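Local structure of putative GTP pyrophosphokinase (3L9D) at residues 42-47 and 166-171; 50-55 and 106-111; 110-115 and 172-177; 133-138 and 152-157. The protein probably transfers pyrophosphate from ATP to GTP, the first step in making the alarmone ppGpp. One frame throughout, in Å; residues are numbered along the deposited sequence.

All four contacts lie on or against one mixed sheet, in the strand order 73-78, 106-112, 164-176, 150-161, 132-139. Contacts 1 and 2 lay successive parts of helix 42-64 on the sheet, with centres about 11 Å apart. Contact 3 is a strand pairing within the sheet, its centre about 12 Å from that of contact 2, and shares I110 and M111 with it. Contact 4 is the hairpin at the far edge, its centre about 14 Å from that of contact 1 and about 15 Å from that of contact 3. Strand 164-176 serves contacts 1 and 3, and borders strand 150-161 of contact 4. Helix 42-64 precedes every strand, so early sequence backs a later sheet.

Contact 1 (42-47 and 166-171); sequences DPYIQA and RIIMAE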
# COMPACT_ATOMS: atom_id res chain seq x y z
N ASP A 42 15.87 -3.91 11.93
CA ASP A 42 15.92 -2.57 12.50
C ASP A 42 15.79 -1.44 11.49
O ASP A 42 15.04 -0.50 11.71
CB ASP A 42 17.18 -2.35 13.33
CG ASP A 42 17.19 -0.98 14.00
OD1 ASP A 42 17.78 -0.04 13.41
OD2 ASP A 42 16.58 -0.85 15.09
N PRO A 43 16.52 -1.53 10.37
CA PRO A 43 16.42 -0.46 9.37
C PRO A 43 15.04 -0.40 8.67
O PRO A 43 14.72 0.61 8.04
CB PRO A 43 17.51 -0.81 8.37
CG PRO A 43 18.35 -1.85 9.03
CD PRO A 43 17.48 -2.57 9.97
N TYR A 44 14.26 -1.47 8.76
CA TYR A 44 12.92 -1.48 8.17
C TYR A 44 11.93 -0.84 9.12
O TYR A 44 10.98 -0.18 8.69
CB TYR A 44 12.46 -2.91 7.85
CG TYR A 44 13.28 -3.59 6.78
CD1 TYR A 44 12.90 -3.55 5.44
CD2 TYR A 44 14.43 -4.28 7.11
CE1 TYR A 44 13.65 -4.18 4.47
CE2 TYR A 44 15.17 -4.90 6.15
CZ TYR A 44 14.78 -4.85 4.84
OH TYR A 44 15.55 -5.48 3.90
N ILE A 45 12.16 -1.03 10.41
CA ILE A 45 11.34 -0.37 11.41
C ILE A 45 11.50 1.14 11.30
O ILE A 45 10.51 1.88 11.34
CB ILE A 45 11.68 -0.84 12.83
CG1 ILE A 45 11.18 -2.28 13.03
CG2 ILE A 45 11.06 0.11 13.86
CD1 ILE A 45 11.96 -3.07 14.03
N GLN A 46 12.74 1.59 11.16
CA GLN A 46 13.06 3.00 10.96
C GLN A 46 12.40 3.53 9.69
O GLN A 46 11.75 4.58 9.72
CB GLN A 46 14.56 3.21 10.82
CG GLN A 46 15.37 2.83 12.02
CD GLN A 46 16.84 3.25 11.87
OE1 GLN A 46 17.74 2.40 11.84
NE2 GLN A 46 17.08 4.56 11.76
N ALA A 47 12.60 2.81 8.58
CA ALA A 47 12.06 3.20 7.27
C ALA A 47 10.54 3.40 7.29
O ALA A 47 10.04 4.38 6.75
CB ALA A 47 12.46 2.19 6.22
N ARG A 166 21.76 1.80 4.86
CA ARG A 166 21.20 0.57 4.30
C ARG A 166 20.17 0.92 3.24
O ARG A 166 19.28 1.75 3.48
CB ARG A 166 20.51 -0.23 5.39
CG ARG A 166 21.32 -0.41 6.63
CD ARG A 166 22.01 -1.76 6.64
NE ARG A 166 23.08 -1.80 7.63
CZ ARG A 166 24.31 -1.30 7.44
NH1 ARG A 166 24.63 -0.74 6.26
NH2 ARG A 166 25.22 -1.38 8.41
N ILE A 167 20.26 0.29 2.08
CA ILE A 167 19.22 0.47 1.07
C ILE A 167 18.18 -0.64 1.28
O ILE A 167 18.47 -1.80 0.99
CB ILE A 167 19.79 0.40 -0.38
CG1 ILE A 167 21.09 1.21 -0.52
CG2 ILE A 167 18.74 0.84 -1.39
CD1 ILE A 167 20.92 2.63 -1.06
N ILE A 168 16.99 -0.30 1.78
CA ILE A 168 15.90 -1.28 1.94
C ILE A 168 14.77 -1.10 0.90
O ILE A 168 14.62 -0.04 0.31
CB ILE A 168 15.29 -1.24 3.36
CG1 ILE A 168 14.61 0.10 3.64
CG2 ILE A 168 16.38 -1.51 4.41
CD1 ILE A 168 13.16 0.13 3.33
N MET A 169 13.97 -2.13 0.69
CA MET A 169 12.84 -1.99 -0.22
C MET A 169 11.53 -1.96 0.56
O MET A 169 11.33 -2.75 1.48
CB MET A 169 12.82 -3.11 -1.26
CG MET A 169 13.66 -2.81 -2.50
SD MET A 169 13.48 -4.12 -3.74
CE MET A 169 14.59 -5.36 -3.09
N ALA A 170 10.65 -1.04 0.19
CA ALA A 170 9.36 -0.94 0.83
C ALA A 170 8.25 -1.13 -0.21
O ALA A 170 8.36 -0.67 -1.35
CB ALA A 170 9.22 0.40 1.52
N GLU A 171 7.18 -1.83 0.18
CA GLU A 171 6.03 -1.90 -0.70
C GLU A 171 4.93 -0.91 -0.29
O GLU A 171 4.36 -1.01 0.80
CB GLU A 171 5.46 -3.30 -0.74
CG GLU A 171 4.10 -3.31 -1.38
CD GLU A 171 3.65 -4.69 -1.74
OE1 GLU A 171 2.91 -5.30 -0.93
OE2 GLU A 171 4.04 -5.17 -2.84
O HOH W 1 14.47 -5.12 1.25
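I168 is the residue of strand 166-171 that P43, Y44 and A47 of helix 42-47 receive, and no hydrogen bond links the two segments directly. Its CB comes first, 3.5 Å from Y44 CE1. From there the side chain forks. The CG2 branch lies over one face of the Y44 ring, 3.8 Å from its centroid and only 16° off the ring normal. This is a CH-pi contact, displaced toward the rim. The same methyl also comes within 4.2 Å of P43 CB, at its flank. The other branch runs toward the next turn of the helix. CG1 stands between the backbone N and the carbonyl carbon (chi1 65°), which sends this arm to A47 while CG2 stays on the ring. CG1 passes A47 CB, and the terminal CD1 ends 3.6 Å from that atom. At the outer end, P43 CG meets R166 CG at 4.1 Å, an aliphatic contact. The Y44 hydroxyl adds a polar link. A water in the plane of the ring lies 2.9 Å from Y44 OH and accepts the N-H of M169 at 3.1 Å from M169 N. Y44 OH also has a hydrogen bond with T99 OG1, so both partners help fix the ring end. The start of helix 42-64 thus packs on one face of the mixed sheet, the segment axes at 61°. F40 meets the Y44 ring from the preceding helix, P43 also touches V159 of strand 150-161, and the backbone of I168 pairs with Y157 of that strand.

Contact 2 (50-55 and 106-111); sequences ELKIKF and AGLRIM
L108 projects from strand 106-111 into a hollow formed by L51, K52 and F55 of helix 50-55. The arrangement is a helix packed on the sheet of a nucleotidyltransferase-like alpha/beta fold, the class suggested by the Rel-Spo family. The segments run nearly along each other, with 19° between their directions and 9.7 Å between their axes. L108 is the main bump. Its two methyls divide the hollow. CD1 lies against L51, 3.5 Å from L51 CD1 and close to L51 CB as well. CD2 turns toward the next turn of the helix: it rests 3.9 Å from K52 N and reaches the F55 ring. The side chains of L51 and L108 meet at about a right angle, so the two isobutyl groups cross and do not lie in parallel. One step on from R109, whose CB points away, I110 supplies the second bump. F55 touches both bumps through CD2, with I110 CD1 over a face and L108 CD2 coming obliquely. Its other neighbours include V74 of strand 73-78, I172 of strand 164-176 and M131. L51 also reaches A170, so the helix spans more than one strand. No hydrogen bond crosses between the segments; the fit is apolar. The I110 chain is extended (chi2 179°), which carries CD1 over the F55 ring. That methyl lies 4.2 Å from the ring centroid, off-centre toward the rim, and 3.9 Å from F55 CD2.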
# COMPACT_ATOMS: atom_id res chain seq x y z
N GLU A 50 9.87 6.82 9.06
CA GLU A 50 10.18 7.96 8.20
C GLU A 50 9.23 8.09 6.99
O GLU A 50 8.76 9.19 6.66
CB GLU A 50 11.61 7.88 7.70
CG GLU A 50 12.62 7.74 8.84
CD GLU A 50 14.03 7.56 8.33
OE1 GLU A 50 14.32 7.99 7.19
OE2 GLU A 50 14.85 6.98 9.06
N LEU A 51 8.97 6.96 6.34
CA LEU A 51 8.03 6.97 5.22
C LEU A 51 6.65 7.45 5.68
O LEU A 51 5.98 8.21 4.98
CB LEU A 51 7.98 5.59 4.53
CG LEU A 51 9.27 5.29 3.75
CD1 LEU A 51 9.45 3.80 3.53
CD2 LEU A 51 9.31 6.04 2.43
N LYS A 52 6.22 7.01 6.86
CA LYS A 52 4.95 7.47 7.41
C LYS A 52 4.94 8.99 7.49
O LYS A 52 4.06 9.63 6.94
CB LYS A 52 4.69 6.89 8.80
CG LYS A 52 4.15 5.49 8.81
CD LYS A 52 3.40 5.21 10.11
CE LYS A 52 2.91 3.78 10.17
NZ LYS A 52 2.58 3.41 11.59
N ILE A 53 5.92 9.56 8.18
CA ILE A 53 5.93 11.00 8.41
C ILE A 53 6.11 11.78 7.09
O ILE A 53 5.43 12.78 6.86
CB ILE A 53 6.95 11.39 9.52
CG1 ILE A 53 6.23 11.98 10.74
CG2 ILE A 53 8.01 12.30 8.98
CD1 ILE A 53 5.32 10.95 11.54
N LYS A 54 6.97 11.29 6.20
CA LYS A 54 7.11 11.89 4.87
C LYS A 54 5.77 11.89 4.11
O LYS A 54 5.31 12.94 3.67
CB LYS A 54 8.22 11.21 4.06
CG LYS A 54 9.65 11.46 4.53
CD LYS A 54 10.59 10.44 3.88
CE LYS A 54 12.05 10.62 4.26
NZ LYS A 54 12.60 11.89 3.72
N PHE A 55 5.13 10.73 3.98
CA PHE A 55 3.87 10.62 3.23
C PHE A 55 2.69 11.38 3.84
O PHE A 55 1.76 11.75 3.13
CB PHE A 55 3.46 9.15 3.00
CG PHE A 55 4.39 8.39 2.10
CD1 PHE A 55 5.21 9.07 1.22
CD2 PHE A 55 4.44 7.01 2.14
CE1 PHE A 55 6.09 8.38 0.39
CE2 PHE A 55 5.30 6.30 1.30
CZ PHE A 55 6.12 6.99 0.43
N ALA A 106 9.27 -3.81 4.59
CA ALA A 106 8.52 -2.63 5.00
C ALA A 106 7.31 -2.54 4.09
O ALA A 106 7.45 -2.64 2.86
CB ALA A 106 9.37 -1.39 4.89
N GLY A 107 6.14 -2.35 4.67
CA GLY A 107 4.93 -2.20 3.88
C GLY A 107 4.14 -0.97 4.25
O GLY A 107 3.87 -0.74 5.42
N LEU A 108 3.77 -0.16 3.25
CA LEU A 108 3.02 1.06 3.52
C LEU A 108 1.72 1.12 2.75
O LEU A 108 1.60 0.57 1.66
CB LEU A 108 3.86 2.30 3.22
CG LEU A 108 4.81 2.69 4.35
CD1 LEU A 108 6.24 2.54 3.93
CD2 LEU A 108 4.51 4.12 4.80
N ARG A 109 0.74 1.81 3.32
CA ARG A 109 -0.55 1.95 2.67
C ARG A 109 -0.97 3.40 2.59
O ARG A 109 -1.06 4.07 3.60
CB ARG A 109 -1.62 1.17 3.43
CG ARG A 109 -1.41 -0.30 3.37
CD ARG A 109 -2.73 -1.02 3.45
NE ARG A 109 -2.50 -2.46 3.30
CZ ARG A 109 -2.96 -3.38 4.14
NH1 ARG A 109 -3.69 -2.99 5.19
NH2 ARG A 109 -2.69 -4.67 3.93
N ILE A 110 -1.22 3.88 1.38
CA ILE A 110 -1.72 5.23 1.19
C ILE A 110 -3.19 5.13 0.82
O ILE A 110 -3.54 4.65 -0.26
CB ILE A 110 -0.90 5.97 0.12
CG1 ILE A 110 0.56 6.05 0.57
CG2 ILE A 110 -1.49 7.33 -0.17
CD1 ILE A 110 1.53 6.74 -0.39
N MET A 111 -4.05 5.56 1.75
CA MET A 111 -5.50 5.55 1.53
C MET A 111 -5.95 6.82 0.81
O MET A 111 -5.78 7.93 1.32
CB MET A 111 -6.25 5.38 2.85
CG MET A 111 -6.98 4.05 2.99
SD MET A 111 -5.87 2.62 2.85
CE MET A 111 -4.93 2.78 4.37

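Contact 3 (110-115 and 172-177); sequences IMVQFV and IQIRTL
I110 pairs with I174 and M111 with R175, as parallel neighbours in the mixed sheet, with strand 164-176 in the middle of the five. Three backbone bonds join them. I110 N gives to Q173 O at 2.8 Å, R175 N gives to I110 O at 3.0 Å, and V112 N gives to R175 O at 2.7 Å. Each bond is fairly straight. R175 thus bonds through its N and O to I110 and V112, which flank M111, while I110 bonds to Q173 and R175, which flank I174. Next come the side chains. On the face of I110, V112 and I174, the CD1 of I110 meets I172 CG2 at 3.7 Å, while V112 CG1 lies 3.9 Å from I174 CG2. V121 and L122 of helix 117-126 pack on the V112-I174 end of this face, and F55 of helix 42-64 meets I172. On the other face, M111 CG packs 3.6 Å from L177 CD1. The M111 chain bends beyond CG (chi2 59°), which turns SD away from that leucine and toward the aliphatic start of R175. The long R175 chain then runs off to polar partners in the outer shell. Its NH1 bonds to N180 OD1 and its NH2 to Y148 OH. T176 is the N-cap of helix 177-193. Its OG1 takes the place between backbone N and carbonyl carbon (chi1 55°), where it caps M179 N and also bonds to D216 OD2. The methyl branch points instead to residues 114-115, with T176 CG2 3.7 Å from V115 N.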
# COMPACT_ATOMS: atom_id res chain seq x y z
N ILE A 110 -1.22 3.88 1.38
CA ILE A 110 -1.72 5.23 1.19
C ILE A 110 -3.19 5.13 0.82
O ILE A 110 -3.54 4.65 -0.26
CB ILE A 110 -0.90 5.97 0.12
CG1 ILE A 110 0.56 6.05 0.57
CG2 ILE A 110 -1.49 7.33 -0.17
CD1 ILE A 110 1.53 6.74 -0.39
N MET A 111 -4.05 5.56 1.75
CA MET A 111 -5.50 5.55 1.53
C MET A 111 -5.95 6.82 0.81
O MET A 111 -5.78 7.93 1.32
CB MET A 111 -6.25 5.38 2.85
CG MET A 111 -6.98 4.05 2.99
SD MET A 111 -5.87 2.62 2.85
CE MET A 111 -4.93 2.78 4.37
N VAL A 112 -6.52 6.65 -0.38
CA VAL A 112 -7.03 7.77 -1.16
C VAL A 112 -8.55 7.73 -1.19
O VAL A 112 -9.14 6.67 -1.02
CB VAL A 112 -6.53 7.73 -2.63
CG1 VAL A 112 -4.99 7.88 -2.70
CG2 VAL A 112 -7.02 6.44 -3.34
N GLN A 113 -9.17 8.90 -1.41
CA GLN A 113 -10.61 9.01 -1.48
C GLN A 113 -11.23 8.51 -2.80
O GLN A 113 -12.26 7.82 -2.77
CB GLN A 113 -11.08 10.44 -1.20
CG GLN A 113 -12.60 10.49 -0.91
CD GLN A 113 -13.18 11.88 -0.66
OE1 GLN A 113 -12.55 12.91 -0.95
NE2 GLN A 113 -14.40 11.90 -0.15
N PHE A 114 -10.62 8.84 -3.94
CA PHE A 114 -11.17 8.45 -5.25
C PHE A 114 -10.22 7.58 -6.08
O PHE A 114 -9.01 7.71 -5.98
CB PHE A 114 -11.53 9.69 -6.07
CG PHE A 114 -12.51 10.58 -5.39
CD1 PHE A 114 -13.83 10.19 -5.23
CD2 PHE A 114 -12.13 11.84 -4.94
CE1 PHE A 114 -14.75 11.03 -4.61
CE2 PHE A 114 -13.04 12.68 -4.32
CZ PHE A 114 -14.35 12.29 -4.16
N VAL A 115 -10.78 6.70 -6.90
CA VAL A 115 -9.95 5.91 -7.80
C VAL A 115 -8.98 6.85 -8.53
O VAL A 115 -7.78 6.58 -8.65
CB VAL A 115 -10.80 5.17 -8.84
CG1 VAL A 115 -9.96 4.84 -10.04
CG2 VAL A 115 -11.42 3.92 -8.23
N ILE A 172 4.66 0.05 -1.16
CA ILE A 172 3.59 1.01 -0.96
C ILE A 172 2.34 0.57 -1.72
O ILE A 172 2.35 0.47 -2.95
CB ILE A 172 4.02 2.38 -1.48
CG1 ILE A 172 5.30 2.82 -0.80
CG2 ILE A 172 2.93 3.41 -1.25
CD1 ILE A 172 6.07 3.85 -1.57
N GLN A 173 1.26 0.31 -1.01
CA GLN A 173 -0.00 0.05 -1.70
C GLN A 173 -0.91 1.25 -1.61
O GLN A 173 -1.05 1.85 -0.53
CB GLN A 173 -0.70 -1.19 -1.15
CG GLN A 173 0.05 -2.46 -1.50
CD GLN A 173 -0.66 -3.69 -1.04
OE1 GLN A 173 -1.88 -3.78 -1.14
NE2 GLN A 173 0.09 -4.65 -0.52
N ILE A 174 -1.52 1.60 -2.73
CA ILE A 174 -2.42 2.75 -2.80
C ILE A 174 -3.86 2.25 -3.01
O ILE A 174 -4.13 1.44 -3.90
CB ILE A 174 -1.95 3.70 -3.93
CG1 ILE A 174 -0.44 3.93 -3.81
CG2 ILE A 174 -2.72 5.01 -3.91
CD1 ILE A 174 0.22 4.58 -5.00
N ARG A 175 -4.79 2.71 -2.18
CA ARG A 175 -6.12 2.10 -2.13
C ARG A 175 -7.21 3.10 -1.80
O ARG A 175 -6.99 4.03 -1.03
CB ARG A 175 -6.15 1.03 -1.04
CG ARG A 175 -5.31 -0.18 -1.32
CD ARG A 175 -5.38 -1.15 -0.17
NE ARG A 175 -4.68 -2.41 -0.45
CZ ARG A 175 -4.63 -3.44 0.39
NH1 ARG A 175 -5.24 -3.36 1.57
NH2 ARG A 175 -3.99 -4.54 0.06
N THR A 176 -8.40 2.90 -2.35
CA THR A 176 -9.57 3.59 -1.79
C THR A 176 -9.97 2.98 -0.45
O THR A 176 -9.54 1.90 -0.07
CB THR A 176 -10.80 3.58 -2.75
OG1 THR A 176 -11.14 2.24 -3.13
CG2 THR A 176 -10.52 4.41 -3.97
N LEU A 177 -10.81 3.70 0.29
CA LEU A 177 -11.30 3.18 1.55
C LEU A 177 -11.99 1.81 1.30
O LEU A 177 -11.73 0.82 2.01
CB LEU A 177 -12.25 4.21 2.17
CG LEU A 177 -11.63 5.53 2.68
CD1 LEU A 177 -10.11 5.69 2.37
CD2 LEU A 177 -12.43 6.79 2.21

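Contact 4 (133-138 and 152-157); sequences VIQERD and HVIVEY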
# COMPACT_ATOMS: atom_id res chain seq x y z
N VAL A 133 11.55 4.92 -7.24
CA VAL A 133 10.56 3.94 -7.68
C VAL A 133 11.20 2.87 -8.59
O VAL A 133 11.79 3.20 -9.60
CB VAL A 133 9.39 4.66 -8.39
CG1 VAL A 133 8.37 3.67 -8.89
CG2 VAL A 133 8.77 5.66 -7.44
N ILE A 134 11.10 1.60 -8.23
CA ILE A 134 11.73 0.56 -9.04
C ILE A 134 10.77 -0.47 -9.61
O ILE A 134 11.16 -1.30 -10.43
CB ILE A 134 12.82 -0.23 -8.30
CG1 ILE A 134 12.22 -0.97 -7.12
CG2 ILE A 134 13.98 0.68 -7.89
CD1 ILE A 134 13.10 -2.04 -6.59
N GLN A 135 9.51 -0.43 -9.16
CA GLN A 135 8.52 -1.32 -9.73
C GLN A 135 7.11 -0.81 -9.51
O GLN A 135 6.79 -0.34 -8.43
CB GLN A 135 8.69 -2.70 -9.15
CG GLN A 135 7.93 -3.77 -9.88
CD GLN A 135 7.84 -5.03 -9.07
OE1 GLN A 135 8.64 -5.95 -9.23
NE2 GLN A 135 6.85 -5.08 -8.18
N GLU A 136 6.27 -0.89 -10.53
CA GLU A 136 4.84 -0.58 -10.37
C GLU A 136 3.98 -1.73 -10.87
O GLU A 136 4.34 -2.38 -11.84
CB GLU A 136 4.47 0.71 -11.11
CG GLU A 136 5.30 1.91 -10.71
CD GLU A 136 4.79 3.18 -11.34
OE1 GLU A 136 3.57 3.28 -11.62
OE2 GLU A 136 5.61 4.10 -11.54
N ARG A 137 2.87 -1.98 -10.20
CA ARG A 137 1.93 -3.00 -10.66
C ARG A 137 0.50 -2.54 -10.47
O ARG A 137 0.08 -2.24 -9.35
CB ARG A 137 2.16 -4.30 -9.92
CG ARG A 137 3.36 -5.06 -10.37
CD ARG A 137 3.46 -6.33 -9.57
NE ARG A 137 4.60 -7.14 -9.98
CZ ARG A 137 5.13 -8.10 -9.23
NH1 ARG A 137 4.64 -8.35 -8.02
NH2 ARG A 137 6.18 -8.78 -9.69
N ASP A 138 -0.25 -2.49 -11.56
CA ASP A 138 -1.57 -1.89 -11.54
C ASP A 138 -2.61 -2.98 -11.35
O ASP A 138 -2.79 -3.80 -12.23
CB ASP A 138 -1.79 -1.11 -12.85
CG ASP A 138 -3.08 -0.33 -12.85
OD1 ASP A 138 -4.06 -0.85 -12.30
OD2 ASP A 138 -3.12 0.79 -13.40
N HIS A 152 0.37 -1.32 -6.56
CA HIS A 152 1.58 -1.61 -5.79
C HIS A 152 2.80 -0.91 -6.33
O HIS A 152 3.10 -1.04 -7.50
CB HIS A 152 1.85 -3.10 -5.74
CG HIS A 152 0.72 -3.91 -5.19
ND1 HIS A 152 0.86 -5.23 -4.82
CD2 HIS A 152 -0.56 -3.58 -4.93
CE1 HIS A 152 -0.29 -5.68 -4.37
NE2 HIS A 152 -1.17 -4.71 -4.43
N VAL A 153 3.51 -0.19 -5.47
CA VAL A 153 4.76 0.47 -5.83
C VAL A 153 5.89 -0.02 -4.93
O VAL A 153 5.73 -0.07 -3.73
CB VAL A 153 4.66 2.00 -5.68
CG1 VAL A 153 5.96 2.64 -6.09
CG2 VAL A 153 3.49 2.55 -6.49
N ILE A 154 7.01 -0.39 -5.52
CA ILE A 154 8.16 -0.77 -4.74
C ILE A 154 9.19 0.35 -4.84
O ILE A 154 9.46 0.87 -5.93
CB ILE A 154 8.76 -2.12 -5.18
CG1 ILE A 154 7.70 -3.23 -5.11
CG2 ILE A 154 9.99 -2.48 -4.34
CD1 ILE A 154 7.01 -3.38 -3.76
N VAL A 155 9.72 0.75 -3.70
CA VAL A 155 10.69 1.82 -3.64
C VAL A 155 11.94 1.34 -2.91
O VAL A 155 11.85 0.56 -1.96
CB VAL A 155 10.11 3.11 -3.00
CG1 VAL A 155 9.01 3.72 -3.88
CG2 VAL A 155 9.60 2.85 -1.54
N GLU A 156 13.10 1.77 -3.41
CA GLU A 156 14.35 1.63 -2.68
C GLU A 156 14.48 2.87 -1.82
O GLU A 156 14.38 4.00 -2.33
CB GLU A 156 15.54 1.59 -3.61
CG GLU A 156 15.69 0.35 -4.40
CD GLU A 156 16.90 0.40 -5.32
OE1 GLU A 156 17.65 1.40 -5.27
OE2 GLU A 156 17.09 -0.56 -6.09
N TYR A 157 14.70 2.67 -0.53
CA TYR A 157 14.75 3.75 0.43
C TYR A 157 16.04 3.66 1.22
O TYR A 157 16.29 2.65 1.87
CB TYR A 157 13.54 3.70 1.36
CG TYR A 157 13.49 4.88 2.27
CD1 TYR A 157 13.05 6.12 1.81
CD2 TYR A 157 13.91 4.79 3.59
CE1 TYR A 157 13.02 7.23 2.65
CE2 TYR A 157 13.88 5.90 4.44
CZ TYR A 157 13.43 7.11 3.96
OH TYR A 157 13.39 8.20 4.77
O HOH W 2 4.50 -4.09 -6.90
O HOH W 3 2.10 -7.67 -6.58
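I134 meets I154 through a branch set by chi1 62°, which puts CG1 between the backbone N and the carbonyl carbon. CD1 then reaches I154 CG2 at 3.9 Å, and the CG2 branch runs across the flank of E156. Q135 has its CG opposite the backbone N (chi1 -167°). Its extended chain lies alongside I154, pointing the same way, with NE2 3.7 Å from I154 CG1. The backbone explains why two successive residues face one partner. This is a classic beta bulge in the antiparallel hairpin of strands 132-139 and 150-161. I154 O accepts I134 N at 2.9 Å and, weakly, Q135 N at 3.5 Å. I154 N returns a bond to Q135 O. Beyond the bulge the ladder is regular: R137 and H152 form a hydrogen-bonded pair, with both donors in the carbonyl planes. V133 CG1 and V153 CG1 touch at 3.8 Å on the face that also carries E136 and V155. E136 bridges out to R126 and bonds Y151 OH. On the Q135 face, Q135 NE2 lies over the centre of the R137 guanidinium, 3.5 Å above its plane, and gives to a water 2.9 Å from NE2. H152 NE2 bonds Y148 OH. Direct bonds and apolar branches thus join the strands, and on the face of Q135, R137 and H152 two water bridges, each with a weak arm to H152, add to this hold.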